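Local coordinates for protein dextranase (Pseudarthrobacter oxydans, PDB 6NZS) that hydrolyses internal alpha-1,6-glucosidic linkages of dextran as an endo-acting glycoside hydrolase of family 49, at residues G235-L247 with Q288-N300. Sequence-based numbering, arbitrary orientation.
Sequences GTYSMGSDYHAVL and QYVYEADTNNNYN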
ATOM      1  N   GLY A 235     -17.526  17.026   3.422  1.00 12.76           N
ATOM      2  CA  GLY A 235     -17.141  18.293   2.839  1.00 12.93           C
ATOM      3  C   GLY A 235     -15.689  18.240   2.409  1.00 12.90           C
ATOM      4  O   GLY A 235     -15.040  17.200   2.478  1.00 14.17           O
ATOM      5  N   THR A 236     -15.183  19.386   1.959  1.00 13.63           N
ATOM      6  CA  THR A 236     -13.813  19.493   1.473  1.00 13.01           C
ATOM      7  C   THR A 236     -13.044  20.522   2.288  1.00 14.69           C
ATOM      8  O   THR A 236     -13.562  21.608   2.578  1.00 15.65           O
ATOM      9  CB  THR A 236     -13.787  19.872  -0.017  1.00 15.33           C
ATOM     10  OG1 THR A 236     -14.441  18.844  -0.772  1.00 15.85           O
ATOM     11  CG2 THR A 236     -12.350  20.043  -0.521  1.00 15.71           C
ATOM     12  N   TYR A 237     -11.804  20.178   2.634  1.00 13.64           N
ATOM     13  CA  TYR A 237     -10.952  20.988   3.496  1.00 14.09           C
ATOM     14  C   TYR A 237      -9.547  21.030   2.908  1.00 17.32           C
ATOM     15  O   TYR A 237      -9.081  20.052   2.320  1.00 15.83           O
ATOM     16  CB  TYR A 237     -10.903  20.401   4.919  1.00 13.59           C
ATOM     17  CG  TYR A 237     -12.274  20.070   5.473  1.00 11.96           C
ATOM     18  CD1 TYR A 237     -12.906  18.863   5.172  1.00 11.98           C
ATOM     19  CD2 TYR A 237     -12.941  20.968   6.299  1.00 13.51           C
ATOM     20  CE1 TYR A 237     -14.170  18.569   5.670  1.00 13.50           C
ATOM     21  CE2 TYR A 237     -14.191  20.681   6.816  1.00 15.09           C
ATOM     22  CZ  TYR A 237     -14.806  19.484   6.501  1.00 13.59           C
ATOM     23  OH  TYR A 237     -16.055  19.218   7.015  1.00 15.72           O
ATOM     24  N   SER A 238      -8.865  22.168   3.071  1.00 16.48           N
ATOM     25  CA  SER A 238      -7.578  22.406   2.424  1.00 17.75           C
ATOM     26  C   SER A 238      -6.584  22.982   3.425  1.00 16.61           C
ATOM     27  O   SER A 238      -6.822  24.055   3.988  1.00 20.11           O
ATOM     28  CB  SER A 238      -7.743  23.375   1.247  1.00 17.60           C
ATOM     29  OG  SER A 238      -6.473  23.773   0.751  1.00 22.16           O
ATOM     30  N   MET A 239      -5.464  22.284   3.629  1.00 15.13           N
ATOM     31  CA  MET A 239      -4.377  22.809   4.453  1.00 16.33           C
ATOM     32  C   MET A 239      -3.385  23.645   3.658  1.00 19.82           C
ATOM     33  O   MET A 239      -2.635  24.427   4.253  1.00 18.42           O
ATOM     34  CB  MET A 239      -3.628  21.674   5.161  1.00 15.98           C
ATOM     35  CG  MET A 239      -4.415  20.988   6.276  1.00 17.56           C
ATOM     36  SD  MET A 239      -3.379  19.905   7.275  1.00 15.32           S
ATOM     37  CE  MET A 239      -4.606  18.797   7.967  1.00 14.08           C
ATOM     38  N   GLY A 240      -3.369  23.503   2.337  1.00 16.23           N
ATOM     39  CA  GLY A 240      -2.427  24.201   1.488  1.00 18.34           C
ATOM     40  C   GLY A 240      -1.118  23.449   1.323  1.00 18.12           C
ATOM     41  O   GLY A 240      -0.816  22.479   2.021  1.00 19.17           O
ATOM     42  N   SER A 241      -0.312  23.920   0.368  1.00 17.22           N
ATOM     43  CA  SER A 241       0.982  23.296   0.117  1.00 16.21           C
ATOM     44  C   SER A 241       2.022  23.618   1.181  1.00 15.40           C
ATOM     45  O   SER A 241       3.066  22.955   1.220  1.00 17.28           O
ATOM     46  CB  SER A 241       1.518  23.751  -1.242  1.00 19.64           C
ATOM     47  OG  SER A 241       1.738  25.154  -1.244  1.00 24.74           O
ATOM     48  N   ASP A 242       1.765  24.606   2.039  1.00 18.64           N
ATOM     49  CA  ASP A 242       2.784  25.142   2.934  1.00 19.98           C
ATOM     50  C   ASP A 242       2.386  25.045   4.403  1.00 22.80           C
ATOM     51  O   ASP A 242       2.846  25.837   5.229  1.00 22.05           O
ATOM     52  CB  ASP A 242       3.150  26.578   2.554  1.00 21.81           C
ATOM     53  CG  ASP A 242       1.957  27.523   2.581  1.00 27.29           C
ATOM     54  OD1 ASP A 242       0.802  27.061   2.700  1.00 24.44           O
ATOM     55  OD2 ASP A 242       2.177  28.751   2.490  1.00 31.90           O
ATOM     56  N   TYR A 243       1.542  24.073   4.742  1.00 19.09           N
ATOM     57  CA  TYR A 243       1.160  23.842   6.128  1.00 19.77           C
ATOM     58  C   TYR A 243       0.698  22.403   6.263  1.00 17.41           C
ATOM     59  O   TYR A 243       0.050  21.866   5.360  1.00 18.69           O
ATOM     60  CB  TYR A 243       0.024  24.783   6.553  1.00 16.90           C
ATOM     61  CG  TYR A 243      -0.675  24.408   7.856  1.00 18.15           C
ATOM     62  CD1 TYR A 243      -0.147  24.784   9.090  1.00 18.87           C
ATOM     63  CD2 TYR A 243      -1.875  23.698   7.851  1.00 18.57           C
ATOM     64  CE1 TYR A 243      -0.790  24.447  10.278  1.00 19.33           C
ATOM     65  CE2 TYR A 243      -2.517  23.354   9.034  1.00 18.03           C
ATOM     66  CZ  TYR A 243      -1.975  23.735  10.242  1.00 18.55           C
ATOM     67  OH  TYR A 243      -2.626  23.392  11.415  1.00 16.98           O
ATOM     68  N   HIS A 244       1.058  21.783   7.379  1.00 17.00           N
ATOM     69  CA  HIS A 244       0.408  20.567   7.841  1.00 16.06           C
ATOM     70  C   HIS A 244       0.115  20.728   9.322  1.00 18.52           C
ATOM     71  O   HIS A 244       0.753  21.526  10.013  1.00 18.76           O
ATOM     72  CB  HIS A 244       1.223  19.296   7.548  1.00 18.84           C
ATOM     73  CG  HIS A 244       2.442  19.129   8.403  1.00 18.61           C
ATOM     74  ND1 HIS A 244       3.342  20.147   8.633  1.00 21.69           N
ATOM     75  CD2 HIS A 244       2.924  18.046   9.058  1.00 19.96           C
ATOM     76  CE1 HIS A 244       4.320  19.701   9.401  1.00 21.71           C
ATOM     77  NE2 HIS A 244       4.092  18.429   9.670  1.00 22.32           N
ATOM     78  N   ALA A 245      -0.883  19.987   9.796  1.00 16.13           N
ATOM     79  CA  ALA A 245      -1.403  20.166  11.149  1.00 16.15           C
ATOM     80  C   ALA A 245      -0.467  19.500  12.149  1.00 17.01           C
ATOM     81  O   ALA A 245      -0.327  18.272  12.167  1.00 16.93           O
ATOM     82  CB  ALA A 245      -2.809  19.582  11.242  1.00 14.93           C
ATOM     83  N   VAL A 246       0.178  20.312  12.981  1.00 17.62           N
ATOM     84  CA  VAL A 246       1.018  19.831  14.071  1.00 17.94           C
ATOM     85  C   VAL A 246       0.202  20.030  15.341  1.00 15.83           C
ATOM     86  O   VAL A 246       0.020  21.160  15.805  1.00 17.56           O
ATOM     87  CB  VAL A 246       2.354  20.587  14.116  1.00 18.88           C
ATOM     88  CG1 VAL A 246       3.221  20.090  15.265  1.00 19.38           C
ATOM     89  CG2 VAL A 246       3.091  20.440  12.777  1.00 18.09           C
ATOM     90  N   LEU A 247      -0.320  18.930  15.879  1.00 15.99           N
ATOM     91  CA  LEU A 247      -1.445  18.954  16.804  1.00 15.20           C
ATOM     92  C   LEU A 247      -0.986  19.161  18.247  1.00 13.30           C
ATOM     93  O   LEU A 247       0.048  18.620  18.659  1.00 15.54           O
ATOM     94  CB  LEU A 247      -2.248  17.655  16.705  1.00 13.68           C
ATOM     95  CG  LEU A 247      -2.888  17.416  15.330  1.00 14.06           C
ATOM     96  CD1 LEU A 247      -3.543  16.044  15.248  1.00 14.56           C
ATOM     97  CD2 LEU A 247      -3.893  18.506  14.998  1.00 13.94           C
ATOM     98  N   GLN A 288      -1.521  18.420  -2.404  1.00 13.17           N
ATOM     99  CA  GLN A 288      -1.015  19.790  -2.472  1.00 14.34           C
ATOM    100  C   GLN A 288       0.474  19.889  -2.177  1.00 16.74           C
ATOM    101  O   GLN A 288       1.074  20.930  -2.469  1.00 18.05           O
ATOM    102  CB  GLN A 288      -1.788  20.713  -1.523  1.00 14.02           C
ATOM    103  CG  GLN A 288      -3.281  20.723  -1.785  1.00 12.99           C
ATOM    104  CD  GLN A 288      -4.064  21.645  -0.857  1.00 16.58           C
ATOM    105  OE1 GLN A 288      -3.929  21.579   0.359  1.00 16.06           O
ATOM    106  NE2 GLN A 288      -4.901  22.493  -1.435  1.00 19.55           N
ATOM    107  N   TYR A 289       1.086  18.847  -1.628  1.00 14.60           N
ATOM    108  CA  TYR A 289       2.490  18.894  -1.250  1.00 14.99           C
ATOM    109  C   TYR A 289       3.370  18.461  -2.414  1.00 16.18           C
ATOM    110  O   TYR A 289       3.044  17.518  -3.140  1.00 15.12           O
ATOM    111  CB  TYR A 289       2.761  17.990  -0.044  1.00 14.97           C
ATOM    112  CG  TYR A 289       1.962  18.351   1.190  1.00 15.29           C
ATOM    113  CD1 TYR A 289       2.144  19.575   1.824  1.00 16.21           C
ATOM    114  CD2 TYR A 289       1.032  17.468   1.722  1.00 13.57           C
ATOM    115  CE1 TYR A 289       1.418  19.916   2.944  1.00 15.37           C
ATOM    116  CE2 TYR A 289       0.308  17.792   2.846  1.00 14.52           C
ATOM    117  CZ  TYR A 289       0.502  19.017   3.453  1.00 14.96           C
ATOM    118  OH  TYR A 289      -0.239  19.336   4.571  1.00 15.45           O
ATOM    119  N   VAL A 290       4.491  19.165  -2.582  1.00 15.73           N
ATOM    120  CA  VAL A 290       5.498  18.769  -3.557  1.00 16.37           C
ATOM    121  C   VAL A 290       6.188  17.493  -3.087  1.00 15.42           C
ATOM    122  O   VAL A 290       6.242  17.191  -1.886  1.00 14.21           O
ATOM    123  CB  VAL A 290       6.505  19.923  -3.747  1.00 15.90           C
ATOM    124  CG1 VAL A 290       7.342  20.127  -2.481  1.00 16.71           C
ATOM    125  CG2 VAL A 290       7.403  19.683  -4.948  1.00 15.58           C
ATOM    126  N   TYR A 291       6.706  16.721  -4.042  1.00 13.32           N
ATOM    127  CA  TYR A 291       7.567  15.590  -3.717  1.00 13.74           C
ATOM    128  C   TYR A 291       8.659  16.038  -2.762  1.00 16.12           C
ATOM    129  O   TYR A 291       9.312  17.058  -2.991  1.00 15.24           O
ATOM    130  CB  TYR A 291       8.227  15.085  -4.997  1.00 13.92           C
ATOM    131  CG  TYR A 291       9.229  13.961  -4.822  1.00 14.07           C
ATOM    132  CD1 TYR A 291       8.865  12.758  -4.227  1.00 14.16           C
ATOM    133  CD2 TYR A 291      10.539  14.096  -5.279  1.00 14.33           C
ATOM    134  CE1 TYR A 291       9.771  11.725  -4.095  1.00 12.78           C
ATOM    135  CE2 TYR A 291      11.453  13.071  -5.151  1.00 14.16           C
ATOM    136  CZ  TYR A 291      11.072  11.880  -4.560  1.00 13.41           C
ATOM    137  OH  TYR A 291      11.989  10.857  -4.439  1.00 16.33           O
ATOM    138  N   GLU A 292       8.860  15.264  -1.695  1.00 14.21           N
ATOM    139  CA  GLU A 292       9.897  15.559  -0.703  1.00 16.52           C
ATOM    140  C   GLU A 292       9.741  16.973  -0.149  1.00 19.41           C
ATOM    141  O   GLU A 292      10.723  17.696   0.055  1.00 19.43           O
ATOM    142  CB  GLU A 292      11.305  15.317  -1.258  1.00 17.12           C
ATOM    143  CG  GLU A 292      11.767  13.862  -1.223  1.00 19.47           C
ATOM    144  CD  GLU A 292      13.181  13.678  -1.752  1.00 17.38           C
ATOM    145  OE1 GLU A 292      13.563  14.407  -2.691  1.00 19.15           O
ATOM    146  OE2 GLU A 292      13.911  12.807  -1.232  1.00 18.98           O
ATOM    147  N   ALA A 293       8.495  17.377   0.092  1.00 18.43           N
ATOM    148  CA  ALA A 293       8.225  18.646   0.756  1.00 18.95           C
ATOM    149  C   ALA A 293       8.890  18.654   2.126  1.00 19.04           C
ATOM    150  O   ALA A 293       8.568  17.832   2.988  1.00 19.77           O
ATOM    151  CB  ALA A 293       6.715  18.845   0.892  1.00 19.65           C
ATOM    152  N   ASP A 294       9.844  19.567   2.318  1.00 22.59           N
ATOM    153  CA  ASP A 294      10.708  19.573   3.494  1.00 22.60           C
ATOM    154  C   ASP A 294      10.254  20.666   4.453  1.00 24.64           C
ATOM    155  O   ASP A 294      10.176  21.839   4.073  1.00 24.78           O
ATOM    156  CB  ASP A 294      12.165  19.796   3.078  1.00 25.09           C
ATOM    157  CG  ASP A 294      13.160  19.432   4.179  1.00 27.14           C
ATOM    158  OD1 ASP A 294      12.735  19.208   5.335  1.00 26.07           O
ATOM    159  OD2 ASP A 294      14.377  19.369   3.886  1.00 29.34           O
ATOM    160  N   THR A 295       9.949  20.277   5.695  1.00 24.38           N
ATOM    161  CA  THR A 295       9.599  21.266   6.708  1.00 26.04           C
ATOM    162  C   THR A 295      10.783  22.153   7.075  1.00 28.73           C
ATOM    163  O   THR A 295      10.574  23.288   7.516  1.00 29.93           O
ATOM    164  CB  THR A 295       8.985  20.598   7.949  1.00 22.73           C
ATOM    165  OG1 THR A 295       9.906  19.651   8.510  1.00 25.52           O
ATOM    166  CG2 THR A 295       7.684  19.879   7.579  1.00 25.58           C
ATOM    167  N   ASN A 296      12.014  21.672   6.879  1.00 27.64           N
ATOM    168  CA  ASN A 296      13.204  22.499   7.061  1.00 27.95           C
ATOM    169  C   ASN A 296      13.377  23.536   5.956  1.00 31.80           C
ATOM    170  O   ASN A 296      14.261  24.393   6.071  1.00 32.86           O
ATOM    171  CB  ASN A 296      14.455  21.617   7.092  1.00 29.34           C
ATOM    172  CG  ASN A 296      14.585  20.820   8.378  1.00 31.51           C
ATOM    173  OD1 ASN A 296      14.018  21.182   9.412  1.00 33.90           O
ATOM    174  ND2 ASN A 296      15.345  19.729   8.321  1.00 29.46           N
ATOM    175  N   ASN A 297      12.576  23.479   4.895  1.00 28.77           N
ATOM    176  CA  ASN A 297      12.739  24.328   3.719  1.00 27.60           C
ATOM    177  C   ASN A 297      11.427  25.001   3.339  1.00 27.39           C
ATOM    178  O   ASN A 297      11.114  25.167   2.157  1.00 29.06           O
ATOM    179  CB  ASN A 297      13.306  23.529   2.545  1.00 28.08           C
ATOM    180  CG  ASN A 297      13.822  24.416   1.421  1.00 33.09           C
ATOM    181  OD1 ASN A 297      14.011  25.620   1.600  1.00 31.82           O
ATOM    182  ND2 ASN A 297      14.044  23.822   0.253  1.00 28.95           N
ATOM    183  N   ASN A 298      10.632  25.390   4.338  1.00 28.53           N
ATOM    184  CA  ASN A 298       9.365  26.093   4.115  1.00 27.96           C
ATOM    185  C   ASN A 298       8.374  25.272   3.288  1.00 26.31           C
ATOM    186  O   ASN A 298       7.565  25.837   2.548  1.00 25.92           O
ATOM    187  CB  ASN A 298       9.566  27.473   3.479  1.00 32.67           C
ATOM    188  CG  ASN A 298      10.365  28.416   4.357  1.00 40.02           C
ATOM    189  OD1 ASN A 298      10.372  28.291   5.582  1.00 42.58           O
ATOM    190  ND2 ASN A 298      11.039  29.375   3.728  1.00 40.30           N
ATOM    191  N   TYR A 299       8.429  23.944   3.397  1.00 25.38           N
ATOM    192  CA  TYR A 299       7.594  23.013   2.636  1.00 23.59           C
ATOM    193  C   TYR A 299       7.968  22.946   1.160  1.00 27.67           C
ATOM    194  O   TYR A 299       7.320  22.213   0.399  1.00 22.67           O
ATOM    195  CB  TYR A 299       6.085  23.266   2.785  1.00 22.96           C
ATOM    196  CG  TYR A 299       5.557  23.033   4.178  1.00 23.31           C
ATOM    197  CD1 TYR A 299       5.745  23.977   5.181  1.00 23.82           C
ATOM    198  CD2 TYR A 299       4.864  21.868   4.495  1.00 21.33           C
ATOM    199  CE1 TYR A 299       5.262  23.768   6.457  1.00 23.33           C
ATOM    200  CE2 TYR A 299       4.380  21.650   5.768  1.00 22.76           C
ATOM    201  CZ  TYR A 299       4.583  22.605   6.745  1.00 23.24           C
ATOM    202  OH  TYR A 299       4.095  22.392   8.012  1.00 21.02           O
ATOM    203  N   ASN A 300       8.973  23.696   0.720  1.00 24.78           N
ATOM    204  CA  ASN A 300       9.456  23.532  -0.639  1.00 24.98           C
ATOM    205  C   ASN A 300      10.249  22.234  -0.748  1.00 21.39           C
ATOM    206  O   ASN A 300      10.585  21.590   0.251  1.00 22.62           O
ATOM    207  CB  ASN A 300      10.321  24.724  -1.045  1.00 27.32           C
ATOM    208  CG  ASN A 300       9.556  26.029  -1.020  1.00 26.74           C
ATOM    209  OD1 ASN A 300       9.943  26.978  -0.334  1.00 34.13           O
ATOM    210  ND2 ASN A 300       8.459  26.085  -1.763  1.00 27.16           N
TER
HETATM  211  O   HOH W   1      -2.297  20.077   1.940  1.00 15.95           O
HETATM  212  O   HOH W   2       4.753  21.569  -0.575  1.00 19.62           O
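Ser238, the last residue of strand 235-238, meets the extended side chain of Gln288 at its amide end: Gln288 NE2 donates to Ser238 OG over 3.0 Å, with the hydroxyl oxygen lying nearly in the amide plane. Ser238 OG stands anti to its own backbone nitrogen (chi1 171°), which turns it to this amide. The other branch of the amide, Gln288 OE1, accepts from Gly240 N at 2.8 Å, the donor sitting above the carbonyl plane, and a water links the same OE1 to Gly240 O. The amide is thus held at NE2 by the end of the strand and at OE1 by the loop that leaves it. At Ser241, CB packs on Gln288 O, while Ser241 O shares a second water with Val290 N and Tyr299 O. The peptide from Asp242 to Tyr243 then lies across one face of the Tyr299 ring, with Asp242 C 3.6 Å above its centre. Tyr243 O takes a hydrogen bond from Tyr289 OH (2.7 Å), in the plane of that ring and at its edge; the phenol of Tyr243 itself turns to Asn223. His244 ND1 approaches the hydroxyl edge of Tyr299 in the ring plane; Tyr299 OH lies 2.4 Å from His244 ND1, unusually short for a hydrogen bond, so the exact length is doubtful. The two rings are inclined at 69°, and Thr295 CG2 touches His244 CE1. A leucine in place of Tyr299 would probably leave His244 ND1 without this partner and the 242-243 peptide without its flat aromatic support. Together these contacts join the loop between strands 235-238 and 245-247, which belong to different parallel sheets, to the long loop following strand 283-285, on the side of the right-handed parallel beta-helix expected of family 49.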